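Leucyl aminopeptidase (Trypanosoma brucei brucei, PDB 5NTD) probably cleaves amino-terminal residues, leucine among them, from peptides as a manganese-containing M17 aminopeptidase, and binds the inhibitor bestatin. Local coordinates at residues G[317-331]-G[508-520]. Residues are numbered along the deposited sequence; the frame is centred on the assembly and turned at random.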
loop_
_atom_site.group_PDB
_atom_site.type_symbol
_atom_site.label_atom_id
_atom_site.label_comp_id
_atom_site.label_asym_id
_atom_site.label_seq_id
_atom_site.Cartn_x
_atom_site.Cartn_y
_atom_site.Cartn_z
ATOM N N ALA G 317 -0.422 0.423 34.202
ATOM C CA ALA G 317 0.707 0.047 35.025
ATOM C C ALA G 317 1.289 1.271 35.722
ATOM O O ALA G 317 1.647 1.208 36.898
ATOM C CB ALA G 317 1.793 -0.647 34.217
ATOM N N ALA G 318 1.383 2.365 34.992
ATOM C CA ALA G 318 1.944 3.585 35.535
ATOM C C ALA G 318 1.125 4.103 36.744
ATOM O O ALA G 318 1.666 4.370 37.798
ATOM C CB ALA G 318 2.033 4.664 34.479
ATOM N N VAL G 319 -0.180 4.242 36.556
ATOM C CA VAL G 319 -1.044 4.717 37.631
ATOM C C VAL G 319 -1.117 3.703 38.778
ATOM O O VAL G 319 -1.139 4.071 39.946
ATOM C CB VAL G 319 -2.459 5.100 37.178
ATOM C CG1 VAL G 319 -2.384 6.247 36.182
ATOM C CG2 VAL G 319 -3.240 3.934 36.608
ATOM N N PHE G 320 -1.145 2.438 38.434
ATOM C CA PHE G 320 -1.165 1.384 39.450
ATOM C C PHE G 320 0.045 1.493 40.358
ATOM O O PHE G 320 -0.056 1.472 41.568
ATOM C CB PHE G 320 -1.202 -0.001 38.819
ATOM C CG PHE G 320 -1.191 -1.118 39.814
ATOM C CD1 PHE G 320 -2.172 -1.203 40.789
ATOM C CD2 PHE G 320 -0.205 -2.110 39.778
ATOM C CE1 PHE G 320 -2.181 -2.255 41.703
ATOM C CE2 PHE G 320 -0.204 -3.156 40.689
ATOM C CZ PHE G 320 -1.196 -3.222 41.663
ATOM N N CYS G 321 1.222 1.589 39.754
ATOM C CA CYS G 321 2.469 1.577 40.523
ATOM C C CYS G 321 2.689 2.903 41.261
ATOM O O CYS G 321 3.259 2.927 42.346
ATOM C CB CYS G 321 3.638 1.200 39.657
ATOM S SG CYS G 321 3.549 -0.519 39.059
ATOM N N GLY G 322 2.270 3.992 40.666
ATOM C CA GLY G 322 2.323 5.312 41.328
ATOM C C GLY G 322 1.445 5.301 42.576
ATOM O O GLY G 322 1.795 5.822 43.625
ATOM N N PHE G 323 0.281 4.684 42.421
ATOM C CA PHE G 323 -0.636 4.422 43.534
ATOM C C PHE G 323 0.069 3.600 44.622
ATOM O O PHE G 323 -0.015 3.923 45.800
ATOM C CB PHE G 323 -1.866 3.712 43.056
ATOM C CG PHE G 323 -2.854 3.401 44.137
ATOM C CD1 PHE G 323 -3.874 4.280 44.435
ATOM C CD2 PHE G 323 -2.831 2.179 44.779
ATOM C CE1 PHE G 323 -4.848 3.958 45.375
ATOM C CE2 PHE G 323 -3.791 1.846 45.725
ATOM C CZ PHE G 323 -4.802 2.737 46.022
ATOM N N LEU G 324 0.716 2.512 44.231
ATOM C CA LEU G 324 1.413 1.634 45.213
ATOM C C LEU G 324 2.467 2.412 45.976
ATOM O O LEU G 324 2.584 2.282 47.197
ATOM C CB LEU G 324 2.076 0.430 44.574
ATOM C CG LEU G 324 1.126 -0.635 44.022
ATOM C CD1 LEU G 324 1.954 -1.792 43.475
ATOM C CD2 LEU G 324 0.133 -1.126 45.073
ATOM N N THR G 325 3.216 3.250 45.270
ATOM C CA THR G 325 4.241 4.039 45.927
ATOM C C THR G 325 3.623 4.972 46.956
ATOM O O THR G 325 4.128 5.112 48.069
ATOM C CB THR G 325 5.042 4.852 44.930
ATOM O OG1 THR G 325 5.735 3.928 44.092
ATOM C CG2 THR G 325 6.077 5.731 45.656
ATOM N N ALA G 326 2.541 5.627 46.576
ATOM C CA ALA G 326 1.842 6.540 47.477
ATOM C C ALA G 326 1.387 5.798 48.751
ATOM O O ALA G 326 1.451 6.370 49.852
ATOM C CB ALA G 326 0.649 7.179 46.808
ATOM N N VAL G 327 0.907 4.559 48.585
ATOM C CA VAL G 327 0.439 3.763 49.739
ATOM C C VAL G 327 1.630 3.356 50.604
ATOM O O VAL G 327 1.644 3.531 51.825
ATOM C CB VAL G 327 -0.318 2.512 49.330
ATOM C CG1 VAL G 327 -0.612 1.636 50.547
ATOM C CG2 VAL G 327 -1.617 2.905 48.646
ATOM N N ARG G 328 2.647 2.848 49.952
ATOM C CA ARG G 328 3.840 2.385 50.672
ATOM C C ARG G 328 4.568 3.514 51.423
ATOM O O ARG G 328 5.026 3.297 52.541
ATOM C CB ARG G 328 4.820 1.671 49.756
ATOM C CG ARG G 328 4.403 0.257 49.486
ATOM C CD ARG G 328 5.235 -0.366 48.391
ATOM N NE ARG G 328 5.170 -1.826 48.446
ATOM C CZ ARG G 328 5.533 -2.653 47.454
ATOM N NH1 ARG G 328 6.022 -2.173 46.294
ATOM N NH2 ARG G 328 5.412 -3.962 47.626
ATOM N N LEU G 329 4.669 4.685 50.816
ATOM C CA LEU G 329 5.291 5.861 51.466
ATOM C C LEU G 329 4.321 6.733 52.245
ATOM O O LEU G 329 4.728 7.722 52.845
ATOM C CB LEU G 329 5.992 6.745 50.452
ATOM C CG LEU G 329 7.066 6.018 49.626
ATOM C CD1 LEU G 329 7.791 7.021 48.750
ATOM C CD2 LEU G 329 8.047 5.264 50.529
ATOM N N GLN G 330 3.060 6.327 52.263
ATOM C CA GLN G 330 2.006 7.058 52.988
ATOM C C GLN G 330 2.026 8.524 52.637
ATOM O O GLN G 330 1.995 9.395 53.509
ATOM C CB GLN G 330 2.139 6.875 54.499
ATOM C CG GLN G 330 1.925 5.430 54.868
ATOM C CD GLN G 330 2.026 5.198 56.353
ATOM O OE1 GLN G 330 2.921 5.735 57.035
ATOM N NE2 GLN G 330 1.091 4.393 56.893
ATOM N N GLN G 331 2.071 8.803 51.344
ATOM C CA GLN G 331 1.970 10.186 50.870
ATOM C C GLN G 331 0.586 10.737 51.240
ATOM O O GLN G 331 -0.395 9.984 51.228
ATOM C CB GLN G 331 2.184 10.268 49.369
ATOM C CG GLN G 331 3.616 9.988 48.963
ATOM C CD GLN G 331 3.834 10.132 47.466
ATOM O OE1 GLN G 331 3.470 9.243 46.699
ATOM N NE2 GLN G 331 4.439 11.237 47.055
ATOM N N GLY G 508 9.375 1.441 32.526
ATOM C CA GLY G 508 8.749 1.744 33.807
ATOM C C GLY G 508 8.459 3.231 33.981
ATOM O O GLY G 508 8.388 3.742 35.101
ATOM N N PHE G 509 8.277 3.932 32.878
ATOM C CA PHE G 509 7.917 5.366 32.893
ATOM C C PHE G 509 6.516 5.557 33.442
ATOM O O PHE G 509 5.585 4.864 33.053
ATOM C CB PHE G 509 7.992 5.926 31.465
ATOM C CG PHE G 509 7.683 7.395 31.327
ATOM C CD1 PHE G 509 6.369 7.863 31.371
ATOM C CD2 PHE G 509 8.688 8.289 31.025
ATOM C CE1 PHE G 509 6.087 9.204 31.172
ATOM C CE2 PHE G 509 8.414 9.627 30.836
ATOM C CZ PHE G 509 7.121 10.085 30.905
ATOM N N GLY G 510 6.382 6.530 34.316
ATOM C CA GLY G 510 5.072 6.987 34.802
ATOM C C GLY G 510 4.947 7.067 36.313
ATOM O O GLY G 510 4.518 8.102 36.854
ATOM N N PRO G 511 5.276 5.987 37.020
ATOM C CA PRO G 511 5.096 6.001 38.476
ATOM C C PRO G 511 5.890 7.060 39.228
ATOM O O PRO G 511 5.342 7.769 40.048
ATOM C CB PRO G 511 5.539 4.607 38.891
ATOM C CG PRO G 511 5.216 3.776 37.701
ATOM C CD PRO G 511 5.548 4.640 36.528
ATOM N N ALA G 512 7.158 7.197 38.909
ATOM C CA ALA G 512 8.012 8.207 39.554
ATOM C C ALA G 512 7.527 9.627 39.249
ATOM O O ALA G 512 7.587 10.519 40.087
ATOM C CB ALA G 512 9.459 8.058 39.140
ATOM N N LEU G 513 7.072 9.833 38.023
ATOM C CA LEU G 513 6.444 11.115 37.614
ATOM C C LEU G 513 5.305 11.467 38.587
ATOM O O LEU G 513 5.253 12.564 39.123
ATOM C CB LEU G 513 5.881 11.035 36.195
ATOM C CG LEU G 513 5.075 12.228 35.664
ATOM C CD1 LEU G 513 5.928 13.476 35.629
ATOM C CD2 LEU G 513 4.570 11.891 34.278
ATOM N N LEU G 514 4.418 10.512 38.795
ATOM C CA LEU G 514 3.298 10.698 39.707
ATOM C C LEU G 514 3.776 10.957 41.165
ATOM O O LEU G 514 3.259 11.825 41.849
ATOM C CB LEU G 514 2.377 9.493 39.708
ATOM C CG LEU G 514 1.563 9.254 38.446
ATOM C CD1 LEU G 514 0.792 7.949 38.541
ATOM C CD2 LEU G 514 0.595 10.414 38.208
ATOM N N THR G 515 4.745 10.174 41.603
ATOM C CA THR G 515 5.253 10.302 42.942
ATOM C C THR G 515 5.748 11.731 43.165
ATOM O O THR G 515 5.418 12.362 44.158
ATOM C CB THR G 515 6.363 9.297 43.223
ATOM O OG1 THR G 515 5.816 7.973 43.111
ATOM C CG2 THR G 515 6.906 9.477 44.652
ATOM N N GLU G 516 6.499 12.234 42.195
ATOM C CA GLU G 516 7.073 13.568 42.273
ATOM C C GLU G 516 5.972 14.611 42.200
ATOM O O GLU G 516 5.983 15.610 42.941
ATOM C CB GLU G 516 8.113 13.761 41.199
ATOM C CG GLU G 516 8.727 15.153 41.148
ATOM C CD GLU G 516 9.476 15.545 42.428
ATOM O OE1 GLU G 516 9.961 14.647 43.155
ATOM O OE2 GLU G 516 9.552 16.767 42.712
ATOM N N TYR G 517 4.991 14.375 41.339
ATOM C CA TYR G 517 3.827 15.282 41.234
ATOM C C TYR G 517 3.083 15.372 42.602
ATOM O O TYR G 517 2.781 16.468 43.103
ATOM C CB TYR G 517 2.870 14.852 40.092
ATOM C CG TYR G 517 1.561 15.642 40.012
ATOM C CD1 TYR G 517 1.524 16.904 39.476
ATOM C CD2 TYR G 517 0.397 15.132 40.546
ATOM C CE1 TYR G 517 0.341 17.651 39.467
ATOM C CE2 TYR G 517 -0.789 15.858 40.545
ATOM C CZ TYR G 517 -0.814 17.111 40.018
ATOM O OH TYR G 517 -1.987 17.833 40.012
ATOM N N PHE G 518 2.812 14.222 43.175
ATOM C CA PHE G 518 2.126 14.151 44.495
ATOM C C PHE G 518 2.932 14.881 45.612
ATOM O O PHE G 518 2.379 15.596 46.416
ATOM C CB PHE G 518 1.900 12.710 44.950
ATOM C CG PHE G 518 1.004 11.912 44.065
ATOM C CD1 PHE G 518 0.033 12.506 43.305
ATOM C CD2 PHE G 518 1.131 10.538 44.023
ATOM C CE1 PHE G 518 -0.801 11.743 42.482
ATOM C CE2 PHE G 518 0.316 9.766 43.225
ATOM C CZ PHE G 518 -0.665 10.374 42.455
ATOM N N ARG G 519 4.241 14.723 45.562
ATOM C CA ARG G 519 5.171 15.349 46.518
ATOM C C ARG G 519 5.022 16.870 46.599
ATOM O O ARG G 519 5.103 17.427 47.685
ATOM C CB ARG G 519 6.632 15.060 46.177
ATOM C CG ARG G 519 7.361 14.162 47.151
ATOM C CD ARG G 519 8.538 13.402 46.560
ATOM N NE ARG G 519 9.566 14.218 45.923
ATOM C CZ ARG G 519 10.629 14.756 46.526
ATOM N NH1 ARG G 519 10.838 14.632 47.831
ATOM N NH2 ARG G 519 11.504 15.438 45.783
ATOM N N LYS G 520 4.768 17.520 45.467
ATOM C CA LYS G 520 4.711 18.982 45.407
ATOM C C LYS G 520 3.303 19.559 45.442
ATOM O O LYS G 520 3.147 20.757 45.237
ATOM C CB LYS G 520 5.458 19.510 44.180
ATOM C CG LYS G 520 6.923 19.081 44.048
ATOM C CD LYS G 520 7.826 19.398 45.218
ATOM C CE LYS G 520 9.063 18.462 45.356
ATOM N NZ LYS G 520 10.307 18.774 44.631
HETATM O O HOH W 1 6.503 5.507 42.052
#
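Two helices lying on the central sheet of the M17 catalytic domain meet where Gly322 faces Pro511 and Leu514. The axes of 317-328 and 511-519 cross at -46° and approach to 8.0 Å. Gly322 CA lies 4.0 Å from Pro511 CA, and with no side chain at Gly322, Leu514 CD1 can lie over its backbone. Around this point the Pro511 ring lies against helix 317-328, its CG 3.6 Å from Cys321 CB, while Leu514 CD1 reaches Val319 CA at 3.8 Å. Gly510, the N-cap of 511-519, brings its CA against Ala318 CB.

Farther along, the side chains of Thr325 and Thr515 cross at about a right angle. Thr325 chi1 (-64°) sets OG1 beside the backbone N and turns the CG2 methyl against Thr515 OG1, 3.4 Å away; a water hydrogen-bonds both hydroxyls, and Thr325 OG1 is also hydrogen-bonded to Ser205 OG.

Past the Schellman motif at Gln330, the extended Gln331 side chain reaches across to helix 511-519. Its NE2 donates to Thr515 O (3.3 Å, N-H...O angle 159°), with the acceptor in the amide plane. Arg519 N reaches the same oxygen from the opposite face, so a helical carbonyl takes two bonds. Gln331 OE1 meanwhile sits at the Phe518 ring edge. Met399 of strand 395-400 and Leu335 of strand 334-344 contact Leu514 and Phe518, respectively, which places this close-packed helix pair in the alpha/beta architecture of the leucyl aminopeptidase catalytic domain.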